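Side-chain contact in probable fimbrial chaperone YadV (Escherichia coli K-12, PDB 5GHU), which probably acts as a periplasmic chaperone in fimbrial biogenesis, within an operon that could contribute to adhesion to various surfaces in particular environmental niches: residues K180-A183 against P184-E188. Numbering follows the deposited sequence.
Sequences KMIA and PFSDE
Ser-186 OG is gripped from two sides. It donates a hydrogen bond to Ala-183 O at 2.7 Å and accepts one from a water. The bond spans a type II beta turn from Ala-183 to Ser-186, joining its two ends through the serine side chain. The turn leads into strand 186-191 of the C-terminal domain of this pilus chaperone. The hydroxyl sits above the plane of the carbonyl, 42° out of it. It lies between the backbone N and the carbonyl carbon of its own residue (chi1 78°), which turns it back toward Ala-183. The water has three partners. It accepts from Ala-183 N at 2.9 Å and donates to Ser-186 OG and, at 2.6 Å, to Glu-188 OE2. With an alanine in place of Ser-186, Ala-183 O would probably be left with little more than a weak bond from Asn-155 ND2, and the water would lose one of its acceptors.

Beneath the polar link, Ile-182 packs against the chain after the turn. Its CG1 lies 3.5 Å from Ser-186 OG and also meets Glu-188 CG, while CD1 reaches the backbone around Glu-188 N. The side chains of Ile-182 and Glu-188 run alongside in opposite senses. The buried Ile-182 also packs on Val-153 of the neighbouring strand 150-155. Phe-185 and Ser-186 both lie opposite Asn-155 of that strand, which fits a G1 beta bulge.

The Glu-188 chain bends at chi2 (-58°), and OE2 reaches the water. The Lys-180 chain runs roughly perpendicular to that of Glu-188. The opposite charges are near but form no salt bridge, and Lys-180 NZ instead hydrogen-bonds Val-189 O. The gap from Lys-180 NZ to Glu-188 OE1 is 4.1 Å.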
loop_
_atom_site.group_PDB
_atom_site.type_symbol
_atom_site.label_atom_id
_atom_site.label_comp_id
_atom_site.label_asym_id
_atom_site.label_seq_id
_atom_site.Cartn_x
_atom_site.Cartn_y
_atom_site.Cartn_z
ATOM N N LYS A 180 4.995 -4.434 -8.203
ATOM C CA LYS A 180 3.562 -4.168 -7.999
ATOM C C LYS A 180 3.192 -4.824 -6.706
ATOM O O LYS A 180 3.738 -5.859 -6.358
ATOM C CB LYS A 180 2.693 -4.811 -9.097
ATOM C CG LYS A 180 2.871 -4.252 -10.512
ATOM C CD LYS A 180 1.971 -5.134 -11.381
ATOM C CE LYS A 180 2.114 -4.932 -12.885
ATOM N NZ LYS A 180 1.303 -6.000 -13.543
ATOM N N MET A 181 2.176 -4.249 -6.048
ATOM C CA MET A 181 1.590 -4.939 -4.907
ATOM C C MET A 181 0.965 -6.266 -5.338
ATOM O O MET A 181 0.322 -6.339 -6.404
ATOM C CB MET A 181 0.549 -4.012 -4.239
ATOM C CG MET A 181 -0.056 -4.704 -3.041
ATOM S SD MET A 181 -1.047 -3.525 -2.007
ATOM C CE MET A 181 -2.340 -3.087 -3.126
ATOM N N ILE A 182 1.121 -7.293 -4.509
ATOM C CA ILE A 182 0.528 -8.598 -4.829
ATOM C C ILE A 182 -0.452 -9.014 -3.717
ATOM O O ILE A 182 -0.125 -8.998 -2.536
ATOM C CB ILE A 182 1.606 -9.672 -5.113
ATOM C CG1 ILE A 182 0.932 -11.009 -5.485
ATOM C CG2 ILE A 182 2.639 -9.819 -4.003
ATOM C CD1 ILE A 182 1.945 -12.029 -6.045
ATOM N N ALA A 183 -1.683 -9.216 -4.150
ATOM C CA ALA A 183 -2.771 -9.562 -3.208
ATOM C C ALA A 183 -2.611 -10.938 -2.610
ATOM O O ALA A 183 -1.938 -11.818 -3.159
ATOM C CB ALA A 183 -4.123 -9.420 -3.974
ATOM N N PRO A 184 -3.299 -11.171 -1.477
ATOM C CA PRO A 184 -3.322 -12.527 -0.882
ATOM C C PRO A 184 -3.715 -13.568 -1.907
ATOM O O PRO A 184 -4.621 -13.323 -2.757
ATOM C CB PRO A 184 -4.396 -12.445 0.223
ATOM C CG PRO A 184 -4.335 -10.949 0.616
ATOM C CD PRO A 184 -4.030 -10.155 -0.669
ATOM N N PHE A 185 -3.054 -14.726 -1.826
ATOM C CA PHE A 185 -3.553 -15.902 -2.609
ATOM C C PHE A 185 -3.728 -15.605 -4.082
ATOM O O PHE A 185 -4.778 -15.964 -4.681
ATOM C CB PHE A 185 -4.889 -16.443 -2.015
ATOM C CG PHE A 185 -4.801 -16.813 -0.548
ATOM C CD1 PHE A 185 -3.872 -17.747 -0.082
ATOM C CD2 PHE A 185 -5.635 -16.173 0.345
ATOM C CE1 PHE A 185 -3.812 -18.114 1.280
ATOM C CE2 PHE A 185 -5.587 -16.496 1.712
ATOM C CZ PHE A 185 -4.703 -17.452 2.187
ATOM N N SER A 186 -2.747 -14.920 -4.680
ATOM C CA SER A 186 -2.865 -14.487 -6.075
ATOM C C SER A 186 -1.504 -14.474 -6.763
ATOM O O SER A 186 -0.464 -14.635 -6.116
ATOM C CB SER A 186 -3.463 -13.083 -6.101
ATOM O OG SER A 186 -2.422 -12.132 -5.775
ATOM N N ASP A 187 -1.592 -14.362 -8.074
ATOM C CA ASP A 187 -0.404 -14.155 -8.916
ATOM C C ASP A 187 -0.376 -12.735 -9.437
ATOM O O ASP A 187 -1.439 -12.120 -9.664
ATOM C CB ASP A 187 -0.456 -15.087 -10.137
ATOM C CG ASP A 187 -0.137 -16.524 -9.826
ATOM O OD1 ASP A 187 0.070 -16.860 -8.681
ATOM O OD2 ASP A 187 -0.157 -17.346 -10.784
ATOM N N GLU A 188 0.835 -12.199 -9.720
ATOM C CA GLU A 188 0.974 -10.976 -10.454
ATOM C C GLU A 188 2.205 -11.128 -11.365
ATOM O O GLU A 188 3.181 -11.726 -10.928
ATOM C CB GLU A 188 1.276 -9.796 -9.520
ATOM C CG GLU A 188 0.128 -9.213 -8.817
ATOM C CD GLU A 188 -0.944 -8.718 -9.732
ATOM O OE1 GLU A 188 -0.696 -8.469 -10.944
ATOM O OE2 GLU A 188 -2.081 -8.637 -9.254
HETATM O O HOH W 1 -2.571 -9.587 -6.931
#